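Local coordinates for endoribonuclease L-PSP/chorismate mutase-like domain-containing protein (Agrobacterium tumefaciens, PDB 3D01) that is of unknown function but belongs to the YjgF/L-PSP endoribonuclease and chorismate mutase-like family and assembles here as a trimer, at residues V13-L18 against F23-A28; V36-S41 against V88-N93; V82-Q87 against I157-E162; L128-T131 against G137-A140. All coordinates share one frame; numbering follows the deposited sequence.

Contact 1 of 4, residues V13-L18 against F23-A28; sequences VIEGRL and FTLPVA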
loop_
_atom_site.group_PDB
_atom_site.type_symbol
_atom_site.label_atom_id
_atom_site.label_comp_id
_atom_site.label_asym_id
_atom_site.label_seq_id
_atom_site.Cartn_x
_atom_site.Cartn_y
_atom_site.Cartn_z
ATOM N N VAL I 13 5.999 -21.033 21.304
ATOM C CA VAL I 13 5.334 -21.916 20.386
ATOM C C VAL I 13 5.415 -21.282 18.988
ATOM O O VAL I 13 5.716 -21.971 18.037
ATOM C CB VAL I 13 3.875 -22.171 20.787
ATOM C CG1 VAL I 13 3.128 -22.868 19.687
ATOM C CG2 VAL I 13 3.803 -23.019 22.082
ATOM N N ILE I 14 5.171 -19.984 18.885
ATOM C CA ILE I 14 5.273 -19.301 17.558
ATOM C C ILE I 14 6.688 -19.464 16.965
ATOM O O ILE I 14 6.849 -19.910 15.830
ATOM C CB ILE I 14 4.857 -17.802 17.652
ATOM C CG1 ILE I 14 3.344 -17.658 17.911
ATOM C CG2 ILE I 14 5.235 -17.016 16.370
ATOM C CD1 ILE I 14 2.928 -16.300 18.515
ATOM N N GLU I 15 7.707 -19.133 17.740
ATOM C CA GLU I 15 9.079 -19.242 17.274
ATOM C C GLU I 15 9.535 -20.679 17.056
ATOM O O GLU I 15 10.357 -20.950 16.178
ATOM C CB GLU I 15 10.017 -18.552 18.237
ATOM C CG GLU I 15 9.801 -17.077 18.366
ATOM C CD GLU I 15 11.005 -16.384 18.978
ATOM O OE1 GLU I 15 10.793 -15.371 19.668
ATOM O OE2 GLU I 15 12.158 -16.840 18.770
ATOM N N GLY I 16 9.009 -21.619 17.843
ATOM C CA GLY I 16 9.335 -23.025 17.639
ATOM C C GLY I 16 8.774 -23.554 16.331
ATOM O O GLY I 16 9.447 -24.291 15.602
ATOM N N ARG I 17 7.531 -23.187 16.028
ATOM C CA ARG I 17 6.932 -23.527 14.738
ATOM C C ARG I 17 7.787 -22.999 13.576
ATOM O O ARG I 17 7.963 -23.676 12.587
ATOM C CB ARG I 17 5.535 -22.963 14.636
ATOM C CG ARG I 17 4.546 -23.622 15.586
ATOM C CD ARG I 17 3.163 -23.235 15.190
ATOM N NE ARG I 17 2.157 -23.135 16.243
ATOM C CZ ARG I 17 1.561 -24.156 16.866
ATOM N NH1 ARG I 17 1.947 -25.447 16.674
ATOM N NH2 ARG I 17 0.595 -23.875 17.753
ATOM N N LEU I 18 8.341 -21.815 13.744
ATOM C CA LEU I 18 9.175 -21.234 12.698
ATOM C C LEU I 18 10.468 -22.026 12.523
ATOM O O LEU I 18 10.910 -22.253 11.394
ATOM C CB LEU I 18 9.479 -19.790 13.033
ATOM C CG LEU I 18 10.262 -18.990 11.992
ATOM C CD1 LEU I 18 9.532 -19.100 10.619
ATOM C CD2 LEU I 18 10.384 -17.551 12.526
ATOM N N PHE I 23 13.625 -21.883 9.922
ATOM C CA PHE I 23 14.080 -20.524 10.168
ATOM C C PHE I 23 14.227 -20.148 11.647
ATOM O O PHE I 23 13.395 -20.497 12.483
ATOM C CB PHE I 23 13.113 -19.530 9.515
ATOM C CG PHE I 23 12.884 -19.771 8.052
ATOM C CD1 PHE I 23 13.682 -19.156 7.107
ATOM C CD2 PHE I 23 11.857 -20.594 7.618
ATOM C CE1 PHE I 23 13.449 -19.353 5.761
ATOM C CE2 PHE I 23 11.630 -20.805 6.280
ATOM C CZ PHE I 23 12.441 -20.182 5.349
ATOM N N THR I 24 15.293 -19.403 11.932
ATOM C CA THR I 24 15.441 -18.667 13.175
ATOM C C THR I 24 15.237 -17.181 12.876
ATOM O O THR I 24 15.558 -16.695 11.768
ATOM C CB THR I 24 16.818 -18.908 13.811
ATOM O OG1 THR I 24 17.822 -18.230 13.040
ATOM C CG2 THR I 24 17.142 -20.420 13.850
ATOM N N LEU I 25 14.657 -16.467 13.832
ATOM C CA LEU I 25 14.481 -15.037 13.700
ATOM C C LEU I 25 15.838 -14.335 13.716
ATOM O O LEU I 25 16.687 -14.617 14.565
ATOM C CB LEU I 25 13.597 -14.464 14.811
ATOM C CG LEU I 25 12.101 -14.742 14.745
ATOM C CD1 LEU I 25 11.380 -14.104 15.947
ATOM C CD2 LEU I 25 11.522 -14.241 13.438
ATOM N N PRO I 26 16.048 -13.412 12.778
ATOM C CA PRO I 26 17.219 -12.581 12.885
ATOM C C PRO I 26 17.020 -11.480 13.940
ATOM O O PRO I 26 15.911 -11.275 14.458
ATOM C CB PRO I 26 17.343 -11.994 11.472
ATOM C CG PRO I 26 15.952 -11.917 10.967
ATOM C CD PRO I 26 15.237 -13.088 11.586
ATOM N N VAL I 27 18.100 -10.785 14.263
ATOM C CA VAL I 27 17.997 -9.513 14.972
ATOM C C VAL I 27 17.272 -8.472 14.069
ATOM O O VAL I 27 16.545 -7.600 14.574
ATOM C CB VAL I 27 19.403 -9.011 15.443
ATOM C CG1 VAL I 27 19.298 -7.676 16.179
ATOM C CG2 VAL I 27 20.082 -10.061 16.340
ATOM N N ALA I 28 17.424 -8.602 12.741
ATOM C CA ALA I 28 16.758 -7.704 11.765
ATOM C C ALA I 28 15.809 -8.445 10.802
ATOM O O ALA I 28 14.841 -7.867 10.262
ATOM C CB ALA I 28 17.808 -6.946 10.971
HETATM O O HOH W 1 12.365 -19.258 15.011
HETATM O O HOH W 2 13.825 -17.533 16.286
#

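Contact 2 of 4, residues V36-S41 against V88-N93; sequences VPFTIS and VKAALN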
loop_
_atom_site.group_PDB
_atom_site.type_symbol
_atom_site.label_atom_id
_atom_site.label_comp_id
_atom_site.label_asym_id
_atom_site.label_seq_id
_atom_site.Cartn_x
_atom_site.Cartn_y
_atom_site.Cartn_z
ATOM N N VAL I 36 11.905 4.370 9.906
ATOM C CA VAL I 36 12.034 3.382 10.944
ATOM C C VAL I 36 11.463 2.041 10.469
ATOM O O VAL I 36 10.671 2.017 9.524
ATOM C CB VAL I 36 11.359 3.896 12.223
ATOM C CG1 VAL I 36 12.185 5.042 12.793
ATOM C CG2 VAL I 36 9.929 4.356 11.954
ATOM N N PRO I 37 11.889 0.921 11.106
ATOM C CA PRO I 37 11.378 -0.389 10.702
ATOM C C PRO I 37 9.885 -0.600 10.945
ATOM O O PRO I 37 9.266 -1.413 10.264
ATOM C CB PRO I 37 12.217 -1.365 11.538
ATOM C CG PRO I 37 13.380 -0.599 11.966
ATOM C CD PRO I 37 12.900 0.781 12.158
ATOM N N PHE I 38 9.311 0.137 11.895
ATOM C CA PHE I 38 7.881 0.043 12.165
ATOM C C PHE I 38 7.399 1.282 12.907
ATOM O O PHE I 38 8.198 1.999 13.532
ATOM C CB PHE I 38 7.571 -1.230 12.991
ATOM C CG PHE I 38 8.320 -1.299 14.325
ATOM C CD1 PHE I 38 7.829 -0.655 15.434
ATOM C CD2 PHE I 38 9.518 -1.989 14.433
ATOM C CE1 PHE I 38 8.542 -0.692 16.663
ATOM C CE2 PHE I 38 10.215 -2.042 15.623
ATOM C CZ PHE I 38 9.720 -1.391 16.740
ATOM N N THR I 39 6.098 1.527 12.826
ATOM C CA THR I 39 5.434 2.539 13.642
ATOM C C THR I 39 4.187 1.884 14.207
ATOM O O THR I 39 3.731 0.864 13.682
ATOM C CB THR I 39 5.008 3.800 12.847
ATOM O OG1 THR I 39 4.218 3.430 11.706
ATOM C CG2 THR I 39 6.197 4.598 12.402
ATOM N N ILE I 40 3.636 2.462 15.275
ATOM C CA ILE I 40 2.384 1.969 15.844
ATOM C C ILE I 40 1.440 3.139 15.938
ATOM O O ILE I 40 1.824 4.204 16.411
ATOM C CB ILE I 40 2.555 1.404 17.288
ATOM C CG1 ILE I 40 3.374 0.127 17.286
ATOM C CG2 ILE I 40 1.217 1.076 17.898
ATOM C CD1 ILE I 40 4.011 -0.183 18.624
ATOM N N SER I 41 0.217 2.950 15.490
ATOM C CA SER I 41 -0.840 3.924 15.695
ATOM C C SER I 41 -2.060 3.187 16.282
ATOM O O SER I 41 -2.654 2.334 15.634
ATOM C CB SER I 41 -1.214 4.640 14.385
ATOM O OG SER I 41 -2.294 5.545 14.597
ATOM N N VAL I 88 8.182 -7.325 14.178
ATOM C CA VAL I 88 7.015 -7.380 15.026
ATOM C C VAL I 88 7.444 -7.809 16.434
ATOM O O VAL I 88 6.971 -7.248 17.409
ATOM C CB VAL I 88 5.953 -8.358 14.507
ATOM C CG1 VAL I 88 4.783 -8.410 15.473
ATOM C CG2 VAL I 88 5.466 -7.960 13.078
ATOM N N LYS I 89 8.312 -8.802 16.523
ATOM C CA LYS I 89 8.830 -9.239 17.838
ATOM C C LYS I 89 9.475 -8.076 18.588
ATOM O O LYS I 89 9.214 -7.887 19.802
ATOM C CB LYS I 89 9.837 -10.384 17.669
ATOM C CG LYS I 89 10.300 -10.970 19.017
ATOM C CD LYS I 89 11.185 -12.176 18.833
ATOM C CE LYS I 89 11.756 -12.635 20.207
ATOM N NZ LYS I 89 12.750 -13.688 20.049
ATOM N N ALA I 90 10.321 -7.314 17.895
ATOM C CA ALA I 90 10.920 -6.094 18.438
ATOM C C ALA I 90 9.868 -5.081 18.915
ATOM O O ALA I 90 9.954 -4.528 20.042
ATOM C CB ALA I 90 11.860 -5.457 17.410
ATOM N N ALA I 91 8.859 -4.867 18.076
ATOM C CA ALA I 91 7.787 -3.922 18.341
ATOM C C ALA I 91 6.994 -4.282 19.607
ATOM O O ALA I 91 6.488 -3.402 20.309
ATOM C CB ALA I 91 6.830 -3.856 17.134
ATOM N N LEU I 92 6.883 -5.576 19.859
ATOM C CA LEU I 92 6.062 -6.100 20.949
ATOM C C LEU I 92 6.920 -6.538 22.136
ATOM O O LEU I 92 6.461 -7.316 22.987
ATOM C CB LEU I 92 5.230 -7.276 20.438
ATOM C CG LEU I 92 4.220 -6.982 19.311
ATOM C CD1 LEU I 92 3.569 -8.256 18.843
ATOM C CD2 LEU I 92 3.177 -5.979 19.753
ATOM N N ASN I 93 8.155 -6.043 22.174
ATOM C CA ASN I 93 9.077 -6.267 23.287
ATOM C C ASN I 93 9.351 -7.753 23.560
ATOM O O ASN I 93 9.444 -8.180 24.718
ATOM C CB ASN I 93 8.558 -5.545 24.544
ATOM C CG ASN I 93 8.452 -4.028 24.349
ATOM O OD1 ASN I 93 7.365 -3.445 24.473
ATOM N ND2 ASN I 93 9.573 -3.391 24.017
#

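Contact 3 of 4, residues V82-Q87 against I157-E162; sequences VNILAQ and IDAIVE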
loop_
_atom_site.group_PDB
_atom_site.type_symbol
_atom_site.label_atom_id
_atom_site.label_comp_id
_atom_site.label_asym_id
_atom_site.label_seq_id
_atom_site.Cartn_x
_atom_site.Cartn_y
_atom_site.Cartn_z
ATOM N N VAL I 82 9.971 -13.686 7.528
ATOM C CA VAL I 82 10.745 -13.887 8.791
ATOM C C VAL I 82 11.268 -12.528 9.306
ATOM O O VAL I 82 11.243 -12.217 10.503
ATOM C CB VAL I 82 11.908 -14.915 8.581
ATOM C CG1 VAL I 82 12.931 -14.902 9.762
ATOM C CG2 VAL I 82 11.357 -16.338 8.309
ATOM N N ASN I 83 11.717 -11.677 8.388
ATOM C CA ASN I 83 12.140 -10.342 8.759
ATOM C C ASN I 83 10.975 -9.499 9.263
ATOM O O ASN I 83 11.131 -8.746 10.214
ATOM C CB ASN I 83 12.896 -9.676 7.599
ATOM C CG ASN I 83 14.295 -10.234 7.438
ATOM O OD1 ASN I 83 14.551 -11.163 6.656
ATOM N ND2 ASN I 83 15.198 -9.698 8.191
ATOM N N ILE I 84 9.792 -9.678 8.686
ATOM C CA ILE I 84 8.592 -9.016 9.211
ATOM C C ILE I 84 8.389 -9.492 10.643
ATOM O O ILE I 84 8.237 -8.681 11.532
ATOM C CB ILE I 84 7.310 -9.288 8.366
ATOM C CG1 ILE I 84 7.366 -8.497 7.037
ATOM C CG2 ILE I 84 6.036 -8.867 9.127
ATOM C CD1 ILE I 84 6.308 -8.913 6.026
ATOM N N LEU I 85 8.431 -10.804 10.855
ATOM C CA LEU I 85 8.222 -11.357 12.223
ATOM C C LEU I 85 9.268 -10.844 13.231
ATOM O O LEU I 85 8.937 -10.565 14.401
ATOM C CB LEU I 85 8.180 -12.871 12.167
ATOM C CG LEU I 85 6.971 -13.483 11.459
ATOM C CD1 LEU I 85 7.104 -15.037 11.387
ATOM C CD2 LEU I 85 5.674 -13.057 12.167
ATOM N N ALA I 86 10.521 -10.709 12.786
ATOM C CA ALA I 86 11.569 -10.133 13.622
ATOM C C ALA I 86 11.249 -8.694 14.029
ATOM O O ALA I 86 11.449 -8.321 15.174
ATOM C CB ALA I 86 12.942 -10.224 12.945
ATOM N N GLN I 87 10.710 -7.878 13.123
ATOM C CA GLN I 87 10.354 -6.498 13.479
ATOM C C GLN I 87 9.155 -6.454 14.417
ATOM O O GLN I 87 9.099 -5.641 15.327
ATOM C CB GLN I 87 10.022 -5.690 12.221
ATOM C CG GLN I 87 11.202 -5.576 11.248
ATOM C CD GLN I 87 12.418 -4.853 11.787
ATOM O OE1 GLN I 87 12.391 -4.190 12.829
ATOM N NE2 GLN I 87 13.506 -4.955 11.041
ATOM N N ILE I 157 8.270 -7.072 1.113
ATOM C CA ILE I 157 6.937 -7.301 1.685
ATOM C C ILE I 157 6.804 -6.434 2.919
ATOM O O ILE I 157 7.661 -6.483 3.803
ATOM C CB ILE I 157 6.668 -8.792 2.096
ATOM C CG1 ILE I 157 6.937 -9.810 0.965
ATOM C CG2 ILE I 157 5.203 -8.962 2.596
ATOM C CD1 ILE I 157 6.523 -11.274 1.318
ATOM N N ASP I 158 5.743 -5.622 2.951
ATOM C CA ASP I 158 5.408 -4.841 4.130
ATOM C C ASP I 158 4.147 -5.432 4.781
ATOM O O ASP I 158 3.533 -6.383 4.247
ATOM C CB ASP I 158 5.323 -3.336 3.828
ATOM C CG ASP I 158 4.092 -2.921 3.051
ATOM O OD1 ASP I 158 3.051 -3.633 3.017
ATOM O OD2 ASP I 158 4.185 -1.825 2.461
ATOM N N ALA I 159 3.794 -4.907 5.953
ATOM C CA ALA I 159 2.697 -5.498 6.710
ATOM C C ALA I 159 2.027 -4.488 7.630
ATOM O O ALA I 159 2.638 -3.528 8.070
ATOM C CB ALA I 159 3.197 -6.676 7.538
ATOM N N ILE I 160 0.759 -4.753 7.891
ATOM C CA ILE I 160 -0.002 -4.083 8.932
ATOM C C ILE I 160 -0.538 -5.209 9.838
ATOM O O ILE I 160 -1.129 -6.198 9.369
ATOM C CB ILE I 160 -1.190 -3.292 8.370
ATOM C CG1 ILE I 160 -0.737 -2.263 7.331
ATOM C CG2 ILE I 160 -2.023 -2.697 9.505
ATOM C CD1 ILE I 160 -1.878 -1.736 6.476
ATOM N N VAL I 161 -0.294 -5.058 11.136
ATOM C CA VAL I 161 -0.605 -6.091 12.111
ATOM C C VAL I 161 -1.388 -5.423 13.263
ATOM O O VAL I 161 -1.030 -4.352 13.747
ATOM C CB VAL I 161 0.696 -6.737 12.646
ATOM C CG1 VAL I 161 0.379 -7.797 13.677
ATOM C CG2 VAL I 161 1.611 -7.279 11.504
ATOM N N GLU I 162 -2.492 -6.030 13.653
ATOM C CA GLU I 162 -3.254 -5.556 14.811
ATOM C C GLU I 162 -2.644 -6.228 16.028
ATOM O O GLU I 162 -2.433 -7.453 16.031
ATOM C CB GLU I 162 -4.719 -5.941 14.677
ATOM C CG GLU I 162 -5.566 -5.558 15.885
ATOM C CD GLU I 162 -6.963 -6.078 15.791
ATOM O OE1 GLU I 162 -7.737 -5.588 14.967
ATOM O OE2 GLU I 162 -7.316 -6.969 16.574
#

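Contact 4 of 4, residues L128-T131 against G137-A140; sequences LIAT and GRHA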
loop_
_atom_site.group_PDB
_atom_site.type_symbol
_atom_site.label_atom_id
_atom_site.label_comp_id
_atom_site.label_asym_id
_atom_site.label_seq_id
_atom_site.Cartn_x
_atom_site.Cartn_y
_atom_site.Cartn_z
ATOM N N LEU I 128 3.902 -19.320 5.369
ATOM C CA LEU I 128 4.799 -19.312 6.507
ATOM C C LEU I 128 4.120 -18.585 7.670
ATOM O O LEU I 128 4.064 -19.093 8.791
ATOM C CB LEU I 128 6.174 -18.688 6.133
ATOM C CG LEU I 128 7.203 -18.610 7.275
ATOM C CD1 LEU I 128 8.649 -18.627 6.770
ATOM C CD2 LEU I 128 6.966 -17.412 8.225
ATOM N N ILE I 129 3.588 -17.405 7.405
ATOM C CA ILE I 129 2.907 -16.615 8.442
ATOM C C ILE I 129 1.659 -17.294 9.031
ATOM O O ILE I 129 1.502 -17.311 10.260
ATOM C CB ILE I 129 2.533 -15.224 7.905
ATOM C CG1 ILE I 129 3.823 -14.432 7.674
ATOM C CG2 ILE I 129 1.538 -14.544 8.850
ATOM C CD1 ILE I 129 3.625 -13.115 6.991
ATOM N N ALA I 130 0.784 -17.830 8.178
ATOM C CA ALA I 130 -0.392 -18.569 8.643
ATOM C C ALA I 130 -0.010 -19.821 9.438
ATOM O O ALA I 130 -0.662 -20.114 10.473
ATOM C CB ALA I 130 -1.290 -18.924 7.486
ATOM N N THR I 131 1.041 -20.534 9.005
ATOM C CA THR I 131 1.529 -21.724 9.728
ATOM C C THR I 131 2.014 -21.449 11.153
ATOM O O THR I 131 1.626 -22.150 12.083
ATOM C CB THR I 131 2.634 -22.467 8.948
ATOM O OG1 THR I 131 2.096 -22.884 7.694
ATOM C CG2 THR I 131 3.147 -23.702 9.722
ATOM N N GLY I 137 -2.788 -15.485 11.846
ATOM C CA GLY I 137 -1.887 -15.202 10.735
ATOM C C GLY I 137 -2.550 -14.987 9.378
ATOM O O GLY I 137 -1.909 -14.490 8.450
ATOM N N ARG I 138 -3.815 -15.371 9.242
ATOM C CA ARG I 138 -4.524 -15.256 7.972
ATOM C C ARG I 138 -4.881 -13.803 7.696
ATOM O O ARG I 138 -5.504 -13.123 8.502
ATOM C CB ARG I 138 -5.755 -16.170 7.980
ATOM C CG ARG I 138 -5.379 -17.646 8.072
ATOM C CD ARG I 138 -6.320 -18.503 7.238
ATOM N NE ARG I 138 -7.696 -18.288 7.639
ATOM C CZ ARG I 138 -8.768 -18.570 6.900
ATOM N NH1 ARG I 138 -9.972 -18.328 7.405
ATOM N NH2 ARG I 138 -8.661 -19.080 5.673
ATOM N N HIS I 139 -4.481 -13.329 6.524
ATOM C CA HIS I 139 -4.406 -11.894 6.238
ATOM C C HIS I 139 -4.960 -11.569 4.867
ATOM O O HIS I 139 -5.004 -12.457 3.983
ATOM C CB HIS I 139 -2.934 -11.465 6.244
ATOM C CG HIS I 139 -2.040 -12.404 5.484
ATOM N ND1 HIS I 139 -1.543 -13.569 6.042
ATOM C CD2 HIS I 139 -1.616 -12.392 4.191
ATOM C CE1 HIS I 139 -0.848 -14.223 5.128
ATOM N NE2 HIS I 139 -0.859 -13.523 4.004
ATOM N N ALA I 140 -5.371 -10.310 4.708
ATOM C CA ALA I 140 -5.627 -9.707 3.386
ATOM C C ALA I 140 -4.271 -9.475 2.697
ATOM O O ALA I 140 -3.209 -9.434 3.357
ATOM C CB ALA I 140 -6.397 -8.415 3.484
#

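Contact 1 of 4, residues V13-L18 against F23-A28
Leu18 meets both Phe23 and Leu25 where the chain leaves the C-terminal end of helix 3-21 and doubles back along it, before the first strand of this YjgF-like fold. The side chain of Leu18 can be followed outward. Its CB lies 4.0 Å from Phe23 O, and its CG comes closer to the same oxygen, at 3.5 Å, while also touching Phe23 CB. There the branch divides the work. Leu18 CD1 stays with Phe23, 3.8 Å from Phe23 CB and approaching the ring obliquely near CD2. Leu18 CD2 reaches on to Leu25 and meets Leu25 CD2 at 3.6 Å. A chi1 of -176° sets CG opposite the backbone N and carries the fork to the loop; chi2 then parts the two methyls. Leu18 crosses both partners at about a right angle.

The backbone secures the same turn: Phe23 N donates to Leu18 O at 3.1 Å, nearly straight at the hydrogen (163°). One helical turn earlier, Glu15 crosses Leu25 and lays its carboxylate carbon CD against Leu25 CD1. Its OE1 forms a salt bridge with Lys89 of helix 70-91, so the acid links the two helices while its stem rests on the loop. Helix 118-133 also packs on the cluster, Val132 touching Leu18 and Leu128 touching Phe23. Two waters fill the polar side: one donates to both Glu15 O and Phe23 O, and the other donates to Glu15 OE2 while accepting from Leu25 N at 2.8 Å.

Contact 2 of 4, residues V36-S41 against V88-N93
The methyl group of Ala91 sits almost squarely over the centre of the Phe38 ring, a CH-pi contact in which CB lies 3.7 Å from the ring centroid and only 14° off its normal. Such an approach needs the ring to lie flat against the helix. Phe38 achieves this with chi1 of 58°, the crowded position in which CG stands between the backbone N and the carbonyl carbon. Ala91 CA shares the same face, 3.6 Å from Phe38 CZ, so backbone as well as methyl presses on the ring. Ala90 CB comes in obliquely, 4.2 Å from Phe38 CE2. Ile40, two residues along the strand, points the same way but only grazes the helix end, with its CD1 4.4 Å from Ala91 O.

Immediately beyond Ala91 the helix stops. Asn93, with positive phi, is the C-prime residue of a Schellman motif, and its N bonds to Ala90 O. On the strand's other face Thr39 turns to the second subunit, where its OG1 bonds to Ile103 O of that chain. The arrangement is a helix C-terminus packed on the hairpin of strands 38-41 and 44-54, part of the mixed beta-sheet of the YjgF-like alpha+beta fold, whose members typically form trimers.

Contact 3 of 4, residues V82-Q87 against I157-E162
Ile84 carries the apolar part of this contact, reaching from helix 70-91 down to Ile157 and Ala159 on the strand. The two branches divide the strand between them, though CD1 also comes near Ala159 CB. The longer one ends in CD1, which meets Ile157 CG2 at 3.6 Å, the two isoleucines crossing at about a right angle. The shorter one, CG2, lies 3.9 Å from Ala159 CB. With chi1 at -74°, CG1 runs beside the backbone N and CG2 beside the carbonyl carbon, which spreads the fork over Ile157 and Ala159, alternate residues whose CB atoms point toward the helix.

A second kind of contact is between methyl and backbone. Ile84 CD1 stands 3.6 Å from Ile157 O, and CG1 is 3.8 Å from the same oxygen, packing without polar bonding. The backbone of Ile157 is itself paired with that of Gln50 in strand 44-54.

A salt bridge lies on the other face: Asp158, between the two contact residues, turns away from the helix and pairs through OD2 with Lys104 NZ of the second subunit. Ile160 on the same side packs on Tyr46 of the third subunit, so this face meets other subunits.

The axes of the two segments approach to 9.0 Å and cross at -41°. Helix 70-91 thus lies obliquely over strand 155-163, which is flanked in the sheet by strands 44-54 and 99-110. Leu105 of the latter touches both Ile157 and Ala159, while Ile122 and Ala125 of helix 118-133 close over Ile157 from the neighbouring helix.

Contact 4 of 4, residues L128-T131 against G137-A140
The imidazole of His139 receives Ile129 CG2 obliquely, 4.3 Å from ND1, while its edge is taken up by the backbone of its own loop. There His139 ND1 donates to Gly137 O at 2.6 Å. This short bond is nearly straight (175°), with the oxygen in the ring plane and the nitrogen in the carbonyl plane. The other ring nitrogen, NE2, is hydrogen-bonded to Ser126 OG on helix 118-133. With a partner at each nitrogen, the rotation of the ring is fixed, and Val102 and Leu105 of strand 99-110 pack against it.

The same carbonyl also meets the helix. Ile129 CG2, set beside its own carbonyl carbon by a chi1 of -68°, reaches 3.5 Å from Gly137 O and 4.0 Å from Gly137 CA. Main chain then meets main chain: the CA atoms of Ala130 and Gly137 are 4.2 Å apart, a close approach made at a residue without a side chain. Farther out, Arg138 brushes Ala130 CB with its aliphatic CG at 4.3 Å, while its NH2 bonds to Ala33 O of the third subunit.

Strand 99-110, helix 118-133 and strand 140-146 form a beta-alpha-beta crossover joining two parallel neighbours in the sheet, and this tight return from the helix into the second strand is its closing connection.

Overall arrangement
From the N terminus, contact 1 closes the short reversal between helix 3-21 and the loop toward the first strand. Contact 2 then opens at strand 38-41 and closes at the end of helix 70-91, but contact 3 begins on that helix before contact 2 is complete, so the two cross and tie the first and the last strand in the chain to one helix. Contact 4 is nested inside the long loop closed by contact 3, within the crossover unit. Leu128 of its helix joins contacts 1 and 3, meeting Leu18 of one and Val82 and Leu85 of the other. Contacts 2 and 4 do not touch, their nearest atoms being about 8 Å apart.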